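Local coordinates for glutaryl-CoA dehydrogenase (Mycobacterium smegmatis, PDB 3SF6), which belongs to the acyl-CoA dehydrogenase family of flavoproteins and holds dihydroflavine-adenine dinucleotide within an assembly of four chains, at residues 173-178 and 232-237; 184-189 and 215-220. All coordinates share one frame; numbering follows the deposited sequence. Where two conformers were deposited one is given.

Interaction 1: 173-178 and 232-237. With EDO (1,2-ethanediol), chain P.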
ATOM      1  N   TRP A 173     -47.810  21.113   7.111  1.00 14.77           N
ATOM      2  CA  TRP A 173     -47.091  19.955   6.617  1.00 13.68           C
ATOM      3  C   TRP A 173     -47.131  18.825   7.651  1.00 13.33           C
ATOM      4  O   TRP A 173     -47.086  19.084   8.849  1.00 13.22           O
ATOM      5  CB  TRP A 173     -45.618  20.283   6.372  1.00 13.82           C
ATOM      6  CG  TRP A 173     -45.359  21.253   5.291  1.00 14.65           C
ATOM      7  CD1 TRP A 173     -45.250  22.600   5.429  1.00 15.41           C
ATOM      8  CD2 TRP A 173     -45.130  20.959   3.899  1.00 12.87           C
ATOM      9  NE1 TRP A 173     -44.951  23.174   4.192  1.00 15.41           N
ATOM     10  CE2 TRP A 173     -44.880  22.187   3.246  1.00 15.37           C
ATOM     11  CE3 TRP A 173     -45.101  19.784   3.153  1.00 14.18           C
ATOM     12  CZ2 TRP A 173     -44.612  22.269   1.878  1.00 15.28           C
ATOM     13  CZ3 TRP A 173     -44.802  19.861   1.800  1.00 16.63           C
ATOM     14  CH2 TRP A 173     -44.582  21.106   1.171  1.00 15.50           C
ATOM     15  N   ILE A 174     -47.177  17.584   7.157  1.00 11.82           N
ATOM     16  CA  ILE A 174     -47.057  16.403   7.996  0.50 10.89           C
ATOM     17  C   ILE A 174     -45.772  15.684   7.580  1.00 10.57           C
ATOM     18  O   ILE A 174     -45.615  15.290   6.407  1.00 10.46           O
ATOM     19  CB  ILE A 174     -48.262  15.463   7.858  0.50 11.22           C
ATOM     20  CG1 ILE A 174     -49.585  16.219   8.026  0.50 11.86           C
ATOM     21  CG2 ILE A 174     -48.179  14.368   8.927  0.50 11.45           C
ATOM     22  CD1 ILE A 174     -49.776  16.769   9.428  0.50 11.27           C
ATOM     23  N   LEU A 175     -44.845  15.536   8.519  1.00 10.32           N
ATOM     24  CA  LEU A 175     -43.563  14.904   8.234  1.00 10.59           C
ATOM     25  C   LEU A 175     -43.564  13.493   8.804  1.00 10.23           C
ATOM     26  O   LEU A 175     -43.824  13.296   9.987  1.00 10.45           O
ATOM     27  CB  LEU A 175     -42.376  15.677   8.855  1.00 10.45           C
ATOM     28  CG  LEU A 175     -41.739  16.755   7.983  1.00 14.31           C
ATOM     29  CD1 LEU A 175     -42.744  17.771   7.556  1.00 16.32           C
ATOM     30  CD2 LEU A 175     -40.503  17.408   8.722  1.00 14.13           C
ATOM     31  N   THR A 176     -43.262  12.502   7.967  1.00  9.94           N
ATOM     32  CA  THR A 176     -43.253  11.110   8.390  1.00  9.83           C
ATOM     33  C   THR A 176     -42.008  10.397   7.880  1.00  9.64           C
ATOM     34  O   THR A 176     -41.794  10.279   6.663  1.00  9.90           O
ATOM     35  CB  THR A 176     -44.488  10.371   7.858  1.00 11.04           C
ATOM     36  OG1 THR A 176     -45.681  11.099   8.223  1.00 11.73           O
ATOM     37  CG2 THR A 176     -44.559   8.956   8.434  1.00 11.49           C
ATOM     38  N   GLY A 177     -41.189   9.926   8.812  1.00  9.49           N
ATOM     39  CA  GLY A 177     -40.047   9.106   8.457  1.00  9.38           C
ATOM     40  C   GLY A 177     -39.100   8.938   9.607  1.00  8.84           C
ATOM     41  O   GLY A 177     -39.374   9.436  10.705  1.00 10.34           O
ATOM     42  N   THR A 178     -38.015   8.216   9.354  1.00  9.41           N
ATOM     43  CA  THR A 178     -36.993   7.992  10.360  1.00  8.70           C
ATOM     44  C   THR A 178     -35.640   8.452   9.837  1.00  8.19           C
ATOM     45  O   THR A 178     -35.250   8.082   8.715  1.00  9.46           O
ATOM     46  CB  THR A 178     -36.944   6.506  10.731  1.00  9.29           C
ATOM     47  OG1 THR A 178     -38.226   6.127  11.283  1.00 12.70           O
ATOM     48  CG2 THR A 178     -35.870   6.235  11.747  1.00 10.41           C
ATOM     49  N   LEU A 232     -33.891   9.576  14.826  1.00  7.36           N
ATOM     50  CA  LEU A 232     -35.020  10.511  14.933  1.00  6.74           C
ATOM     51  C   LEU A 232     -36.226   9.867  14.326  1.00  8.13           C
ATOM     52  O   LEU A 232     -36.185   9.456  13.163  1.00  8.78           O
ATOM     53  CB  LEU A 232     -34.753  11.823  14.216  1.00  6.45           C
ATOM     54  CG  LEU A 232     -33.452  12.552  14.590  1.00  8.36           C
ATOM     55  CD1 LEU A 232     -33.371  13.868  13.752  1.00  9.49           C
ATOM     56  CD2 LEU A 232     -33.290  12.802  16.100  1.00  7.95           C
ATOM     57  N   VAL A 233     -37.309   9.766  15.094  1.00  7.79           N
ATOM     58  CA  VAL A 233     -38.557   9.214  14.556  1.00  8.31           C
ATOM     59  C   VAL A 233     -39.531  10.364  14.416  1.00  7.92           C
ATOM     60  O   VAL A 233     -39.873  10.997  15.401  1.00  7.41           O
ATOM     61  CB  VAL A 233     -39.111   8.179  15.491  1.00  8.38           C
ATOM     62  CG1 VAL A 233     -40.445   7.571  14.974  1.00 11.07           C
ATOM     63  CG2 VAL A 233     -38.053   7.039  15.733  1.00  9.88           C
ATOM     64  N   LEU A 234     -39.954  10.618  13.185  1.00  7.91           N
ATOM     65  CA  LEU A 234     -40.931  11.673  12.885  1.00  8.64           C
ATOM     66  C   LEU A 234     -42.227  10.934  12.553  1.00  8.33           C
ATOM     67  O   LEU A 234     -42.432  10.513  11.411  1.00  8.65           O
ATOM     68  CB  LEU A 234     -40.461  12.574  11.725  1.00  9.33           C
ATOM     69  CG  LEU A 234     -39.237  13.424  12.144  1.00 10.12           C
ATOM     70  CD1 LEU A 234     -37.923  12.836  11.653  1.00 13.27           C
ATOM     71  CD2 LEU A 234     -39.430  14.889  11.634  1.00 11.44           C
ATOM     72  N   ASP A 235     -43.075  10.766  13.561  1.00  8.48           N
ATOM     73  CA  ASP A 235     -44.264   9.914  13.441  1.00  8.57           C
ATOM     74  C   ASP A 235     -45.486  10.765  13.146  1.00  8.73           C
ATOM     75  O   ASP A 235     -46.398  10.892  13.959  1.00  8.64           O
ATOM     76  CB  ASP A 235     -44.433   9.042  14.684  1.00  8.73           C
ATOM     77  CG  ASP A 235     -45.300   7.825  14.431  1.00 11.52           C
ATOM     78  OD1 ASP A 235     -46.083   7.847  13.449  1.00 11.29           O
ATOM     79  OD2 ASP A 235     -45.217   6.845  15.252  1.00 11.64           O
ATOM     80  N   GLY A 236     -45.497  11.333  11.947  1.00  9.91           N
ATOM     81  CA  GLY A 236     -46.554  12.258  11.531  1.00  9.87           C
ATOM     82  C   GLY A 236     -46.496  13.532  12.340  1.00  9.94           C
ATOM     83  O   GLY A 236     -47.442  13.861  13.056  1.00 11.97           O
ATOM     84  N   VAL A 237     -45.388  14.245  12.211  1.00  9.50           N
ATOM     85  CA  VAL A 237     -45.142  15.513  12.926  1.00  9.12           C
ATOM     86  C   VAL A 237     -45.736  16.641  12.111  1.00 10.03           C
ATOM     87  O   VAL A 237     -45.381  16.834  10.929  1.00 10.14           O
ATOM     88  CB  VAL A 237     -43.621  15.720  13.094  1.00  8.65           C
ATOM     89  CG1 VAL A 237     -43.290  17.125  13.641  1.00 10.56           C
ATOM     90  CG2 VAL A 237     -43.051  14.594  13.972  1.00  8.97           C
TER
HETATM   91  C1  EDO P 414     -42.762   6.118  11.455  1.00 34.87           C
HETATM   92  O1  EDO P 414     -43.240   6.615  12.703  1.00 32.88           O
HETATM   93  C2  EDO P 414     -41.627   7.017  11.024  1.00 32.59           C
HETATM   94  O2  EDO P 414     -40.671   6.294  10.229  1.00 31.53           O

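Interaction 2: 184-189 and 215-220. With SO4 (sulfate ion), chain Q.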
ATOM      1  N   ASN A 184     -25.884  14.744  17.776  1.00  5.76           N
ATOM      2  CA  ASN A 184     -26.602  15.644  18.672  1.00  7.17           C
ATOM      3  C   ASN A 184     -28.113  15.380  18.764  1.00  7.45           C
ATOM      4  O   ASN A 184     -28.816  16.107  19.461  1.00  8.32           O
ATOM      5  CB  ASN A 184     -26.443  17.135  18.327  1.00  6.61           C
ATOM      6  CG  ASN A 184     -25.009  17.654  18.322  1.00  9.69           C
ATOM      7  OD1 ASN A 184     -24.095  17.037  18.809  1.00 10.14           O
ATOM      8  ND2 ASN A 184     -24.832  18.857  17.734  1.00 10.77           N
ATOM      9  N   GLY A 185     -28.645  14.352  18.097  1.00  7.16           N
ATOM     10  CA  GLY A 185     -30.099  14.255  17.997  1.00  6.70           C
ATOM     11  C   GLY A 185     -30.845  14.228  19.320  1.00  7.81           C
ATOM     12  O   GLY A 185     -31.845  14.933  19.470  1.00  7.27           O
ATOM     13  N   SER A 186     -30.351  13.459  20.290  1.00  8.22           N
ATOM     14  CA  SER A 186     -31.033  13.276  21.587  1.00  9.55           C
ATOM     15  C   SER A 186     -30.947  14.466  22.529  1.00 10.12           C
ATOM     16  O   SER A 186     -31.722  14.533  23.497  1.00 11.16           O
ATOM     17  CB  SER A 186     -30.471  12.073  22.329  1.00 10.70           C
ATOM     18  OG  SER A 186     -30.723  10.906  21.588  1.00 11.86           O
ATOM     19  N   VAL A 187     -30.013  15.381  22.252  1.00  8.56           N
ATOM     20  CA  VAL A 187     -29.854  16.582  23.058  1.00  8.76           C
ATOM     21  C   VAL A 187     -30.273  17.852  22.275  1.00  8.15           C
ATOM     22  O   VAL A 187     -30.133  18.962  22.810  1.00 10.08           O
ATOM     23  CB  VAL A 187     -28.438  16.773  23.609  1.00  9.52           C
ATOM     24  CG1 VAL A 187     -28.055  15.610  24.593  1.00 10.28           C
ATOM     25  CG2 VAL A 187     -27.403  16.885  22.520  1.00 10.04           C
ATOM     26  N   ALA A 188     -30.830  17.686  21.072  1.00  7.53           N
ATOM     27  CA  ALA A 188     -31.143  18.826  20.211  1.00  7.33           C
ATOM     28  C   ALA A 188     -32.461  19.468  20.608  1.00  7.94           C
ATOM     29  O   ALA A 188     -33.448  18.764  20.903  1.00  7.60           O
ATOM     30  CB  ALA A 188     -31.216  18.402  18.745  1.00  6.48           C
ATOM     31  N   ASP A 189     -32.472  20.800  20.593  1.00  7.25           N
ATOM     32  CA  ASP A 189     -33.716  21.601  20.656  1.00  7.31           C
ATOM     33  C   ASP A 189     -34.442  21.771  19.309  1.00  7.79           C
ATOM     34  O   ASP A 189     -35.662  21.977  19.244  1.00  7.89           O
ATOM     35  CB  ASP A 189     -33.351  22.981  21.204  1.00  8.08           C
ATOM     36  CG  ASP A 189     -32.726  22.891  22.578  1.00 11.24           C
ATOM     37  OD1 ASP A 189     -33.473  22.603  23.548  1.00 14.75           O
ATOM     38  OD2 ASP A 189     -31.471  23.048  22.708  1.00 10.00           O
ATOM     39  N   ALA A 215     -36.481  11.104  19.803  1.00  8.41           N
ATOM     40  CA  ALA A 215     -35.052  10.865  19.504  1.00  8.78           C
ATOM     41  C   ALA A 215     -34.552   9.788  20.471  1.00 10.36           C
ATOM     42  O   ALA A 215     -34.830   9.835  21.661  1.00 12.04           O
ATOM     43  CB  ALA A 215     -34.254  12.138  19.671  1.00  8.68           C
ATOM     44  N   ASN A 216     -33.885   8.775  19.922  1.00  9.92           N
ATOM     45  CA  ASN A 216     -33.359   7.637  20.685  1.00 11.15           C
ATOM     46  C   ASN A 216     -31.846   7.554  20.528  1.00 10.71           C
ATOM     47  O   ASN A 216     -31.330   7.561  19.407  1.00 11.08           O
ATOM     48  CB  ASN A 216     -34.007   6.362  20.201  1.00 12.31           C
ATOM     49  CG  ASN A 216     -35.509   6.414  20.317  1.00 15.31           C
ATOM     50  OD1 ASN A 216     -36.023   6.718  21.398  1.00 17.67           O
ATOM     51  ND2 ASN A 216     -36.224   6.151  19.220  1.00 13.21           N
ATOM     52  N   THR A 217     -31.139   7.495  21.640  1.00 10.50           N
ATOM     53  CA  THR A 217     -29.694   7.446  21.622  1.00 10.82           C
ATOM     54  C   THR A 217     -29.191   6.056  21.194  1.00 11.06           C
ATOM     55  O   THR A 217     -29.682   5.039  21.685  1.00 12.69           O
ATOM     56  CB  THR A 217     -29.143   7.799  23.001  1.00 11.91           C
ATOM     57  OG1 THR A 217     -29.696   9.067  23.388  1.00 13.09           O
ATOM     58  CG2 THR A 217     -27.609   7.902  23.006  1.00 14.61           C
ATOM     59  N   ILE A 218     -28.239   6.052  20.271  1.00  9.74           N
ATOM     60  CA  ILE A 218     -27.586   4.842  19.780  1.00  9.51           C
ATOM     61  C   ILE A 218     -26.475   4.485  20.750  1.00 10.80           C
ATOM     62  O   ILE A 218     -25.641   5.320  21.124  1.00 11.97           O
ATOM     63  CB  ILE A 218     -27.027   5.054  18.374  1.00  8.53           C
ATOM     64  CG1 ILE A 218     -28.172   5.335  17.372  1.00  9.73           C
ATOM     65  CG2 ILE A 218     -26.155   3.845  17.908  1.00  8.46           C
ATOM     66  CD1 ILE A 218     -27.728   6.041  16.090  1.00 11.99           C
ATOM     67  N   LYS A 219     -26.489   3.230  21.179  1.00 12.19           N
ATOM     68  CA  LYS A 219     -25.555   2.717  22.190  0.50 13.72           C
ATOM     69  C   LYS A 219     -24.638   1.659  21.564  1.00 13.01           C
ATOM     70  O   LYS A 219     -24.738   1.356  20.357  1.00 11.12           O
ATOM     71  CB  LYS A 219     -26.348   2.114  23.365  0.50 15.48           C
ATOM     72  CG  LYS A 219     -27.333   3.087  24.057  0.50 18.75           C
ATOM     73  CD  LYS A 219     -26.584   4.309  24.617  0.50 21.36           C
ATOM     74  CE  LYS A 219     -27.371   5.059  25.675  0.50 22.67           C
ATOM     75  NZ  LYS A 219     -27.316   4.436  27.007  0.50 27.07           N
ATOM     76  N   SER A 220     -23.726   1.092  22.369  1.00 13.32           N
ATOM     77  CA  SER A 220     -22.775   0.086  21.896  1.00 13.76           C
ATOM     78  C   SER A 220     -21.865   0.599  20.767  1.00 11.12           C
ATOM     79  O   SER A 220     -21.362  -0.186  19.933  1.00 11.01           O
ATOM     80  CB  SER A 220     -23.465  -1.201  21.434  1.00 16.32           C
ATOM     81  OG  SER A 220     -24.242  -1.773  22.496  1.00 20.35           O
TER
HETATM   82  S   SO4 Q 415     -22.734   2.126  25.655  1.00 49.45           S
HETATM   83  O1  SO4 Q 415     -22.721   3.259  24.745  1.00 51.68           O
HETATM   84  O2  SO4 Q 415     -23.455   0.981  25.068  1.00 47.71           O
HETATM   85  O3  SO4 Q 415     -23.398   2.559  26.881  1.00 50.73           O
HETATM   86  O4  SO4 Q 415     -21.381   1.722  25.956  1.00 50.25           O

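Interaction 1: 173-178 and 232-237
The carbonyl oxygen of L234 takes one sound hydrogen bond, from G177 N at 2.9 Å, in the carbonyl plane and on a lone pair; CA of T176 brings a C-H to the same oxygen, and G236 N, within the same segment, adds a weak bond. L234 N returns a bond to G177 O at 2.8 Å, lying nearly along the C=O axis of G177 (C=O...N 179°). Past the corner at D235 and G236, L175 and V237 form the next hydrogen-bonded pair, with L175 N 2.8 Å from V237 O. G236 and V237 both face L175, a G1 beta bulge in which G236 takes the positive phi (67°).

L175 and L234 lie side by side on one face and point the same way, their CD2 atoms 4.0 Å apart, with V237 on that face too. On the other face, T178 sets OG1 beside its own backbone N (chi1 -61°), where it hydrogen-bonds O2 of a 1,2-ethanediol, probably from the crystallisation liquor, at 2.7 Å; its CG2 rests 3.5 Å from L232 O.

These antiparallel strands are the inner pair of a four-stranded sheet in the middle domain. Strand 165-169 pairs with 173-178 on the outer side, touching W173, I174 and L175, and strand 213-217 packs against L232, V233 and L234.

Interaction 2: 184-189 and 215-220
S186 and T217 meet hydroxyl to hydroxyl, with S186 OG 2.8 Å from T217 OG1, and this is the one hydrogen bond between 184-189 and 215-220. S186 holds OG beside its backbone N (chi1 -63°), and the bond draws S186 CB to 3.3 Å from T217 OG1. S186 OG is also hydrogen-bonded to S230 OG, its stronger partner, on the adjacent strand 229-240, and is therefore shared between two strands.

Next to this polar pair the contact is at its most compact: the methyl of A215 lies in van der Waals contact with the loop backbone, 3.7 Å from G185 O and 3.9 Å from S186 CA. The loop is folded into a turn there, V187 N bonding N184 O at 3.1 Å, which brings G185 and S186 up to the strand while V187 points away.

Toward the other end the contact opens out. T217 is already exposed, and from I218 onward the chain leaves the loop. K219 is exposed, and S220 N donates to O2 of a sulfate ion at 2.7 Å, an ion probably from the crystallisation liquor that R225 also binds; S220 makes further backbone hydrogen bonds to a second subunit.

The contact belongs to the middle beta-domain of the acyl-CoA dehydrogenase fold, where the loop after strand 172-183 meets the edge strand 213-217 at A215 and T217, and the chain that follows this strand, at I218 and S220, meets a second subunit.

In the fold
Interaction 2 is nested along the chain inside the loop closed by interaction 1, and their centres lie 16 Å apart within the middle domain. Strands 213-217 and 229-240 are neighbours in one sheet and join the two contacts directly. L232 is the main bridge: its CD2 lies 3.8 Å from A215 CB and 4.0 Å from G185 CA, so the end of this leucine packs against both A215 and the loop residue G185. Next to it, V233 CG2 packs 4.0 Å from N216 ND2, whose amide is hydrogen-bonded to E231. The side chain of L232 and residue G185 each lie about 8 Å from the bound dihydroflavine-adenine dinucleotide, so the junction lies near this ligand.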